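PDB 6MLY: bifunctional GH43-CE protein from Bacteroides eggerthii, which probably hydrolyses xylan as a family 43 beta-xylosidase and carries a carbohydrate esterase domain in the same chain. Local coordinates for residues A[45-50]-A[94-99]; A[53-58]-A[70-75]; A[110-115]-A[140-145]; A[118-123]-A[134-139]. All coordinates share one frame; numbering follows the deposited sequence.

Contact 1: residues A[45-50]-A[94-99]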
# COMPACT_ATOMS: atom_id res chain seq x y z
N SER A 45 -14.17 24.79 -1.31
CA SER A 45 -13.94 24.27 0.04
C SER A 45 -14.03 22.74 0.00
O SER A 45 -14.36 22.15 -1.03
CB SER A 45 -14.91 24.87 1.03
OG SER A 45 -16.23 24.42 0.79
N SER A 46 -13.74 22.10 1.14
CA SER A 46 -13.46 20.66 1.15
C SER A 46 -13.53 20.10 2.58
O SER A 46 -13.54 20.86 3.55
CB SER A 46 -12.12 20.40 0.52
OG SER A 46 -12.05 19.09 0.00
N THR A 47 -13.59 18.77 2.68
CA THR A 47 -13.61 18.06 3.96
C THR A 47 -12.27 17.34 4.17
O THR A 47 -11.77 16.66 3.27
CB THR A 47 -14.78 17.07 4.03
OG1 THR A 47 -16.01 17.76 3.86
CG2 THR A 47 -14.83 16.31 5.34
N THR A 48 -11.69 17.54 5.37
CA THR A 48 -10.54 16.79 5.88
C THR A 48 -10.81 16.26 7.29
O THR A 48 -9.91 15.71 7.92
CB THR A 48 -9.27 17.66 5.90
OG1 THR A 48 -9.49 18.74 6.81
CG2 THR A 48 -8.89 18.17 4.53
N MET A 49 -12.05 16.42 7.77
CA MET A 49 -12.52 15.84 9.02
C MET A 49 -11.57 16.22 10.17
O MET A 49 -11.52 17.39 10.57
CB MET A 49 -12.63 14.31 8.89
CG MET A 49 -13.76 13.87 7.98
SD MET A 49 -13.49 12.23 7.26
CE MET A 49 -14.74 12.24 5.98
N HIS A 50 -10.78 15.25 10.63
CA HIS A 50 -10.06 15.32 11.90
C HIS A 50 -8.66 15.92 11.72
O HIS A 50 -7.90 15.97 12.68
CB HIS A 50 -9.98 13.94 12.55
CG HIS A 50 -9.37 12.91 11.65
ND1 HIS A 50 -10.13 11.99 10.97
CD2 HIS A 50 -8.09 12.71 11.28
CE1 HIS A 50 -9.35 11.24 10.23
NE2 HIS A 50 -8.09 11.66 10.40
N GLY A 94 -14.97 15.13 13.03
CA GLY A 94 -14.42 16.47 12.81
C GLY A 94 -15.26 17.28 11.84
O GLY A 94 -16.46 17.03 11.67
N SER A 95 -14.61 18.24 11.18
CA SER A 95 -15.26 19.15 10.25
C SER A 95 -15.68 18.40 8.98
O SER A 95 -14.84 17.89 8.26
CB SER A 95 -14.40 20.34 9.93
OG SER A 95 -13.24 19.97 9.21
N TRP A 96 -16.98 18.40 8.71
CA TRP A 96 -17.60 17.66 7.60
C TRP A 96 -17.95 18.61 6.44
O TRP A 96 -17.32 19.68 6.30
CB TRP A 96 -18.81 16.88 8.16
CG TRP A 96 -18.46 15.49 8.58
CD1 TRP A 96 -17.22 15.03 8.90
CD2 TRP A 96 -19.35 14.36 8.71
NE1 TRP A 96 -17.27 13.70 9.22
CE2 TRP A 96 -18.56 13.26 9.12
CE3 TRP A 96 -20.73 14.17 8.54
CZ2 TRP A 96 -19.10 12.00 9.35
CZ3 TRP A 96 -21.26 12.91 8.76
CH2 TRP A 96 -20.45 11.85 9.17
N ALA A 97 -18.89 18.20 5.58
CA ALA A 97 -19.30 18.93 4.38
C ALA A 97 -19.51 20.41 4.71
O ALA A 97 -20.20 20.76 5.66
CB ALA A 97 -20.55 18.33 3.80
N SER A 98 -18.89 21.27 3.89
CA SER A 98 -18.90 22.70 4.05
C SER A 98 -19.73 23.32 2.93
O SER A 98 -20.06 22.64 1.95
CB SER A 98 -17.50 23.26 4.08
OG SER A 98 -16.81 23.03 2.86
N CYS A 99 -20.05 24.60 3.10
CA CYS A 99 -20.82 25.39 2.15
C CYS A 99 -20.02 26.66 1.84
O CYS A 99 -19.70 27.41 2.76
CB CYS A 99 -22.18 25.72 2.74
SG CYS A 99 -23.36 26.41 1.55

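Contact 2: residues A[53-58]-A[70-75]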
# COMPACT_ATOMS: atom_id res chain seq x y z
N PRO A 53 -4.59 21.98 10.00
CA PRO A 53 -5.82 22.76 9.94
C PRO A 53 -6.97 22.10 9.17
O PRO A 53 -6.78 21.04 8.55
CB PRO A 53 -5.39 24.06 9.24
CG PRO A 53 -4.28 23.62 8.33
CD PRO A 53 -3.55 22.57 9.14
N GLY A 54 -8.15 22.76 9.22
CA GLY A 54 -9.43 22.22 8.73
C GLY A 54 -10.05 23.06 7.62
O GLY A 54 -9.70 24.23 7.44
N VAL A 55 -10.99 22.44 6.89
CA VAL A 55 -11.73 23.02 5.75
C VAL A 55 -10.75 23.70 4.80
O VAL A 55 -10.61 24.93 4.81
CB VAL A 55 -12.85 23.99 6.20
CG1 VAL A 55 -13.80 24.32 5.06
CG2 VAL A 55 -13.63 23.47 7.40
N PRO A 56 -10.01 22.94 3.97
CA PRO A 56 -9.11 23.53 2.97
C PRO A 56 -9.86 24.18 1.80
O PRO A 56 -10.77 23.58 1.24
CB PRO A 56 -8.28 22.34 2.47
CG PRO A 56 -9.14 21.12 2.74
CD PRO A 56 -9.97 21.46 3.96
N ILE A 57 -9.45 25.41 1.46
CA ILE A 57 -9.95 26.12 0.29
C ILE A 57 -8.92 25.95 -0.83
O ILE A 57 -7.73 26.11 -0.60
CB ILE A 57 -10.22 27.61 0.59
CG1 ILE A 57 -11.12 27.79 1.82
CG2 ILE A 57 -10.80 28.31 -0.63
CD1 ILE A 57 -10.39 28.32 3.04
N MET A 58 -9.41 25.64 -2.04
CA MET A 58 -8.59 25.43 -3.22
C MET A 58 -9.01 26.43 -4.31
O MET A 58 -10.19 26.66 -4.50
CB MET A 58 -8.78 24.01 -3.77
CG MET A 58 -8.28 22.94 -2.84
SD MET A 58 -8.23 21.32 -3.64
CE MET A 58 -7.91 20.28 -2.21
N ASN A 70 -5.70 28.48 1.34
CA ASN A 70 -6.05 28.85 2.71
C ASN A 70 -6.84 27.72 3.38
O ASN A 70 -7.35 26.81 2.70
CB ASN A 70 -6.84 30.17 2.73
CG ASN A 70 -6.84 30.90 4.06
OD1 ASN A 70 -6.36 30.39 5.07
ND2 ASN A 70 -7.40 32.10 4.07
N TYR A 71 -6.91 27.79 4.71
CA TYR A 71 -7.77 26.95 5.55
C TYR A 71 -8.69 27.85 6.39
O TYR A 71 -8.33 28.98 6.72
CB TYR A 71 -6.92 26.05 6.45
CG TYR A 71 -6.26 24.90 5.74
CD1 TYR A 71 -5.05 25.06 5.08
CD2 TYR A 71 -6.84 23.64 5.73
CE1 TYR A 71 -4.44 24.00 4.43
CE2 TYR A 71 -6.23 22.57 5.09
CZ TYR A 71 -5.03 22.75 4.44
OH TYR A 71 -4.44 21.69 3.80
N ALA A 72 -9.86 27.32 6.75
CA ALA A 72 -10.89 28.06 7.48
C ALA A 72 -10.51 28.23 8.96
O ALA A 72 -10.79 29.29 9.55
CB ALA A 72 -12.22 27.36 7.36
N TYR A 73 -9.90 27.20 9.56
CA TYR A 73 -9.46 27.25 10.95
C TYR A 73 -8.19 26.42 11.14
O TYR A 73 -7.83 25.64 10.27
CB TYR A 73 -10.58 26.80 11.89
CG TYR A 73 -10.95 25.34 11.81
CD1 TYR A 73 -10.19 24.36 12.45
CD2 TYR A 73 -12.07 24.93 11.11
CE1 TYR A 73 -10.53 23.02 12.38
CE2 TYR A 73 -12.43 23.59 11.04
CZ TYR A 73 -11.66 22.63 11.68
OH TYR A 73 -12.02 21.32 11.60
N ASP A 74 -7.55 26.62 12.30
CA ASP A 74 -6.30 25.96 12.69
C ASP A 74 -6.63 24.71 13.52
O ASP A 74 -6.26 23.60 13.13
CB ASP A 74 -5.41 26.93 13.48
CG ASP A 74 -4.16 27.37 12.73
OD1 ASP A 74 -4.19 28.48 12.14
OD2 ASP A 74 -3.16 26.60 12.77
N THR A 75 -7.29 24.91 14.66
CA THR A 75 -7.83 23.84 15.49
C THR A 75 -9.34 24.08 15.68
O THR A 75 -9.80 25.22 15.72
CB THR A 75 -7.08 23.70 16.82
OG1 THR A 75 -6.95 24.98 17.42
CG2 THR A 75 -5.70 23.11 16.66

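Contact 3: residues A[110-115]-A[140-145]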
# COMPACT_ATOMS: atom_id res chain seq x y z
N SER A 110 -19.10 27.90 5.52
CA SER A 110 -19.69 27.23 6.68
C SER A 110 -19.24 25.76 6.74
O SER A 110 -19.02 25.15 5.71
CB SER A 110 -21.19 27.32 6.65
OG SER A 110 -21.74 26.35 5.77
N THR A 111 -19.14 25.23 7.96
CA THR A 111 -19.12 23.79 8.20
C THR A 111 -19.76 23.49 9.56
O THR A 111 -20.08 24.40 10.33
CB THR A 111 -17.70 23.22 8.12
OG1 THR A 111 -17.80 21.80 8.19
CG2 THR A 111 -16.78 23.71 9.21
N PHE A 112 -19.94 22.19 9.82
CA PHE A 112 -20.46 21.65 11.08
C PHE A 112 -19.53 20.51 11.53
O PHE A 112 -18.66 20.08 10.76
CB PHE A 112 -21.88 21.12 10.89
CG PHE A 112 -21.99 19.96 9.94
CD1 PHE A 112 -22.16 18.67 10.41
CD2 PHE A 112 -21.89 20.15 8.57
CE1 PHE A 112 -22.24 17.60 9.54
CE2 PHE A 112 -21.96 19.08 7.70
CZ PHE A 112 -22.14 17.80 8.18
N ALA A 113 -19.73 20.02 12.76
CA ALA A 113 -18.94 18.91 13.28
C ALA A 113 -19.67 18.23 14.45
O ALA A 113 -20.06 18.90 15.41
CB ALA A 113 -17.58 19.39 13.70
N GLN A 114 -19.80 16.90 14.36
CA GLN A 114 -20.34 16.03 15.41
C GLN A 114 -19.34 15.92 16.57
O GLN A 114 -19.72 15.59 17.69
CB GLN A 114 -20.67 14.65 14.85
CG GLN A 114 -21.73 14.69 13.76
CD GLN A 114 -21.95 13.34 13.12
OE1 GLN A 114 -22.65 12.49 13.65
NE2 GLN A 114 -21.34 13.15 11.96
N THR A 115 -18.06 16.22 16.30
CA THR A 115 -17.01 16.28 17.31
C THR A 115 -17.38 17.25 18.44
O THR A 115 -16.92 17.05 19.57
CB THR A 115 -15.66 16.65 16.68
OG1 THR A 115 -15.33 15.63 15.73
CG2 THR A 115 -14.54 16.80 17.68
N ALA A 140 -25.47 20.82 15.11
CA ALA A 140 -24.88 20.63 13.80
C ALA A 140 -26.01 20.37 12.80
O ALA A 140 -26.81 19.45 12.98
CB ALA A 140 -23.90 19.48 13.83
N TYR A 141 -26.10 21.20 11.75
CA TYR A 141 -27.06 20.99 10.68
C TYR A 141 -26.38 20.13 9.59
O TYR A 141 -25.36 20.51 9.03
CB TYR A 141 -27.59 22.33 10.17
CG TYR A 141 -28.36 23.13 11.20
CD1 TYR A 141 -29.75 23.11 11.24
CD2 TYR A 141 -27.70 23.92 12.13
CE1 TYR A 141 -30.45 23.85 12.18
CE2 TYR A 141 -28.39 24.67 13.07
CZ TYR A 141 -29.77 24.63 13.10
OH TYR A 141 -30.44 25.36 14.04
N HIS A 142 -26.97 18.96 9.33
CA HIS A 142 -26.35 17.90 8.55
C HIS A 142 -26.37 18.27 7.06
O HIS A 142 -27.44 18.36 6.46
CB HIS A 142 -27.04 16.56 8.86
CG HIS A 142 -26.37 15.35 8.29
ND1 HIS A 142 -25.26 14.77 8.88
CD2 HIS A 142 -26.68 14.59 7.22
CE1 HIS A 142 -24.90 13.71 8.18
NE2 HIS A 142 -25.75 13.57 7.15
N ASP A 143 -25.18 18.48 6.49
CA ASP A 143 -24.98 18.76 5.07
C ASP A 143 -25.83 19.96 4.66
O ASP A 143 -26.55 19.91 3.66
CB ASP A 143 -25.35 17.56 4.19
CG ASP A 143 -24.74 16.25 4.65
OD1 ASP A 143 -24.34 16.17 5.83
OD2 ASP A 143 -24.67 15.33 3.82
N HIS A 144 -25.75 21.02 5.47
CA HIS A 144 -26.52 22.23 5.26
C HIS A 144 -25.97 22.99 4.05
O HIS A 144 -24.77 22.98 3.80
CB HIS A 144 -26.51 23.10 6.53
CG HIS A 144 -25.16 23.64 6.90
ND1 HIS A 144 -24.46 23.20 8.01
CD2 HIS A 144 -24.39 24.59 6.32
CE1 HIS A 144 -23.32 23.85 8.09
NE2 HIS A 144 -23.25 24.70 7.06
N SER A 145 -26.87 23.64 3.31
CA SER A 145 -26.52 24.48 2.17
C SER A 145 -27.23 25.83 2.31
O SER A 145 -28.33 25.99 1.81
CB SER A 145 -26.86 23.79 0.88
OG SER A 145 -26.79 24.69 -0.22

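Contact 4: residues A[118-123]-A[134-139]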
# COMPACT_ATOMS: atom_id res chain seq x y z
N LYS A 118 -21.66 21.21 16.73
CA LYS A 118 -21.77 22.65 16.47
C LYS A 118 -21.65 22.93 14.96
O LYS A 118 -21.01 22.16 14.23
CB LYS A 118 -20.68 23.43 17.21
CG LYS A 118 -20.99 23.78 18.66
CD LYS A 118 -20.20 24.97 19.16
CE LYS A 118 -20.53 25.37 20.58
NZ LYS A 118 -20.61 26.84 20.72
N THR A 119 -22.25 24.06 14.54
CA THR A 119 -22.14 24.62 13.19
C THR A 119 -21.32 25.92 13.26
O THR A 119 -21.58 26.77 14.12
CB THR A 119 -23.52 24.85 12.57
OG1 THR A 119 -24.19 23.58 12.51
CG2 THR A 119 -23.47 25.44 11.18
N TYR A 120 -20.33 26.06 12.36
CA TYR A 120 -19.39 27.19 12.34
C TYR A 120 -19.54 27.98 11.03
O TYR A 120 -19.71 27.39 9.97
CB TYR A 120 -17.95 26.69 12.50
CG TYR A 120 -17.69 25.89 13.75
CD1 TYR A 120 -17.95 24.53 13.79
CD2 TYR A 120 -17.18 26.49 14.89
CE1 TYR A 120 -17.72 23.78 14.94
CE2 TYR A 120 -16.94 25.75 16.04
CZ TYR A 120 -17.20 24.39 16.07
OH TYR A 120 -16.97 23.67 17.20
N PHE A 121 -19.45 29.31 11.13
CA PHE A 121 -19.52 30.21 9.98
C PHE A 121 -18.27 31.11 9.96
O PHE A 121 -17.89 31.67 10.99
CB PHE A 121 -20.80 31.07 10.02
CG PHE A 121 -21.97 30.47 9.28
CD1 PHE A 121 -22.11 30.66 7.91
CD2 PHE A 121 -22.91 29.71 9.94
CE1 PHE A 121 -23.18 30.11 7.23
CE2 PHE A 121 -23.98 29.15 9.25
CZ PHE A 121 -24.11 29.35 7.90
N TYR A 122 -17.68 31.24 8.77
CA TYR A 122 -16.46 32.01 8.55
C TYR A 122 -16.68 32.99 7.39
O TYR A 122 -17.25 32.60 6.37
CB TYR A 122 -15.30 31.05 8.25
CG TYR A 122 -15.00 29.99 9.28
CD1 TYR A 122 -15.68 28.78 9.29
CD2 TYR A 122 -14.00 30.18 10.22
CE1 TYR A 122 -15.38 27.79 10.22
CE2 TYR A 122 -13.69 29.20 11.15
CZ TYR A 122 -14.38 28.00 11.15
OH TYR A 122 -14.07 27.06 12.09
N THR A 123 -16.24 34.24 7.55
CA THR A 123 -16.42 35.28 6.51
C THR A 123 -15.14 36.10 6.33
O THR A 123 -14.44 36.39 7.30
CB THR A 123 -17.58 36.22 6.86
OG1 THR A 123 -17.19 37.00 7.98
CG2 THR A 123 -18.87 35.49 7.15
N CYS A 134 -15.54 34.94 12.74
CA CYS A 134 -16.08 33.61 13.02
C CYS A 134 -17.31 33.70 13.93
O CYS A 134 -17.41 34.60 14.77
CB CYS A 134 -15.01 32.73 13.67
SG CYS A 134 -13.44 32.78 12.78
N THR A 135 -18.24 32.76 13.73
CA THR A 135 -19.41 32.57 14.59
C THR A 135 -19.68 31.06 14.69
O THR A 135 -19.21 30.29 13.85
CB THR A 135 -20.62 33.36 14.06
OG1 THR A 135 -20.88 32.98 12.70
CG2 THR A 135 -20.42 34.86 14.11
N GLU A 136 -20.43 30.65 15.72
CA GLU A 136 -20.76 29.23 15.91
C GLU A 136 -21.98 29.07 16.82
O GLU A 136 -22.29 29.94 17.63
CB GLU A 136 -19.55 28.48 16.46
CG GLU A 136 -18.97 29.07 17.74
CD GLU A 136 -17.66 28.41 18.15
OE1 GLU A 136 -16.62 28.72 17.53
OE2 GLU A 136 -17.69 27.57 19.07
N PHE A 137 -22.66 27.93 16.66
CA PHE A 137 -23.90 27.63 17.38
C PHE A 137 -24.30 26.16 17.17
O PHE A 137 -23.73 25.46 16.32
CB PHE A 137 -25.01 28.58 16.93
CG PHE A 137 -25.19 28.70 15.43
CD1 PHE A 137 -26.01 27.83 14.73
CD2 PHE A 137 -24.57 29.73 14.72
CE1 PHE A 137 -26.19 27.96 13.36
CE2 PHE A 137 -24.75 29.86 13.36
CZ PHE A 137 -25.56 28.97 12.68
N SER A 138 -25.28 25.71 17.97
CA SER A 138 -25.79 24.34 17.96
C SER A 138 -27.21 24.32 17.39
O SER A 138 -27.88 25.35 17.41
CB SER A 138 -25.76 23.74 19.34
OG SER A 138 -24.41 23.56 19.76
N PRO A 139 -27.67 23.16 16.88
CA PRO A 139 -26.89 21.94 16.74
C PRO A 139 -25.95 21.99 15.53
O PRO A 139 -25.64 23.07 15.01
CB PRO A 139 -27.94 20.83 16.56
CG PRO A 139 -29.11 21.55 15.94
CD PRO A 139 -29.08 22.93 16.57

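Contact 1: residues A[45-50]-A[94-99]
Met49 lays its CG beside the five-membered ring of Trp96, with CG 3.7 Å from NE1 and approaching obliquely. The chain runs on extended past CG, and SD comes to 5.4 Å from the centroid of that ring, 58° off its normal, a Met-aromatic contact made at a slant. The indole NE1 itself spends its hydrogen on Gly92 O, which helps fix the ring's rotation. Thr47 turns its CG2 methyl, anti to the backbone N, against the facing backbone, 3.3 Å from Ser95 O, while OG1 makes a weak hydrogen bond to Asp32 OD2. Both segments are mostly connecting chain, one leaving strand 41-45 and the other leading into strand 99-103, so the contact joins two neighbouring four-stranded sheets of what is, as in family 43 enzymes generally, a beta-propeller. The backbones run antiparallel but share a single bridge, Met49 with Ser95, in which Ser95 N donates to Met49 O at 3.3 Å and the return bond, Met49 N to Ser95 O, is weak. At the far end the buried hydroxyls of Ser45 and Ser98 meet, OG to OG, in a 2.6 Å hydrogen bond.

Contact 2: residues A[53-58]-A[70-75]
The Tyr71 ring is the apolar centre: Pro53 CG stands over its middle, 3.5 Å from the ring centroid and 13° off the normal, a CH-pi contact. Pro56 meets the same ring obliquely, its CB 3.3 Å from Tyr71 CE2, and Gly54 O comes in at the ring edge, near its plane. Tyr71 CG lies anti to its own carbonyl carbon (chi1 -74°), where Pro53 CG and CB both touch it. A second CH-pi contact follows, Gly54 CA over a face of Tyr73, displaced toward the rim. Val55 touches at two atoms, CB against Ala72 CB at 3.6 Å and its CG2 branch against Tyr73 CE2, with the side chains of Val55 and Tyr73 crossing at about a right angle.

These residues lie at one end of the beta hairpin of strands 56-60 and 66-71, where each segment turns a corner, at Val55 and at Ala72. Ile57 N donates to Asn70 O at 2.8 Å in the hairpin proper, and Ile57 CD1 folds back against that same carbonyl. At the corner the pairing is irregular: Gly54 O and Val55 O converge on one N-H, with Ala72 N 3.2 Å from Gly54 O and equally far from Val55 O. Beyond it the antiparallel pattern resumes with Gly54 N to Tyr73 O at 3.1 Å, nearly straight at 170°. Pro53, which follows a cis peptide bond, points its CA hydrogen at Asp74 O, a carbonyl that also accepts from Ser52 OG. Among the side-chain polar groups, Tyr71 OH is hydrogen-bonded to Leu330 O and Asn70 ND2 to Leu127 O.

Contact 3: residues A[110-115]-A[140-145]
The loop between strands 133-137 and 145-148 carries Asp143, predicted to tune the proton donor and orient the substrate, and this loop packs across strand 106-113 by way of Phe112. The Phe112 ring lies under the loop backbone: Tyr141 O stands 3.5 Å above the ring plane, offset toward the rim, with His142 CA over the same face. Phe112 CG sits between the backbone N and the carbonyl carbon (chi1 64°), the crowded position, which places CG against Tyr141 O. At the far end of the ring CZ touches the Asp143 backbone N at 3.5 Å and the carboxylate OD1 at 3.6 Å, while Ala140 CB rests against CD1 at 3.9 Å. The same OD1 lies over the centre of the His142 ring, which meets Phe112 obliquely.

His144 is held through both ring nitrogens. ND1 donates to Tyr141 O at 3.0 Å, so that carbonyl serves the imidazole as well as covering Phe112. NE2 shares a 2.6 Å hydrogen bond with Ser110 OG, which approaches in the plane of the ring at its edge. Two bonds at separate nitrogens fix the rotation of His144; its side chain and that of Phe112 slide past each other in opposite directions, the ring planes 61° apart. An alanine in place of Phe112 would remove the ring beneath the Tyr141 carbonyl and would probably open a gap under the loop, leaving Asp143 and the His142 ring less well positioned. Strand 106-113 thus packs under the loop that carries Asp143, consistent with the central active site of the family 43 five-bladed beta-propeller.

Contact 4: residues A[118-123]-A[134-139]
Thr119 N donates to Phe137 O at 2.7 Å in an almost straight hydrogen bond (176°), and Phe137 N answers to Thr119 O. The pattern repeats two residues on, Phe121 N to Thr135 O at 2.9 Å and Thr135 N back to Phe121 O. Beyond the regular pairs the Thr119 hydroxyl extends the link: OG1 donates to Pro139 O at 2.9 Å, on a lone pair in the carbonyl plane, and accepts from Tyr141 N. A looser salt bridge joins Lys118 NZ to Glu136 OE2, weak at 3.4 Å. Together these join strands 118-124 and 133-137, an antiparallel hairpin at the outer side of a four-stranded sheet, the axes of 118-123 and 134-137 at 164°.

Side chains separate onto two faces. On one, Glu136 lies alongside Tyr120 pointing the same way, its OE1 at the ring edge 3.3 Å from CE2, with carboxylate and ring planes steeply inclined; Tyr120 OH is bonded to Thr116 OG1. An alanine in place of Lys118 would take away the ammonium group and the chain that meet OE2 and would probably leave the Glu136 carboxylate without this charge partner and freer to turn against the Tyr120 ring. Further along that face Cys134 SG touches Tyr122 CD2 at 3.7 Å, obliquely to the ring. On the other, Phe137 CZ meets the edge of the Phe121 ring, 3.8 Å from CE2, and Thr119 O stands over a face of Phe137.

In the fold
All four contacts lie within the family 43 region. Contact 2 is nested in the loop closed by contact 1, their centres about 9 Å apart, with Ser95 OG hydrogen-bonded weakly to Tyr73 OH. Contacts 1 and 3 are as close: Cys99 N pairs with Ser110 O as strands 99-103 and 106-113 join, and Gly94 N donates to Thr115 OG1. Contact 4 is nested within contact 3 and shares its sheet, Tyr120 N meeting Thr111 O at 2.6 Å. Tyr122 in turn packs on Ala72 and Tyr73 of contact 2. Asp143, predicted to tune the proton donor, belongs to contact 3; the side chain of Ala97 in contact 1 is about 5 Å from that of Asp143. The side chain of Thr119 in contact 4 is about 10 Å from that of Asp143. A 1,2-ethanediol, probably from the crystallisation liquor, lies beside Trp96.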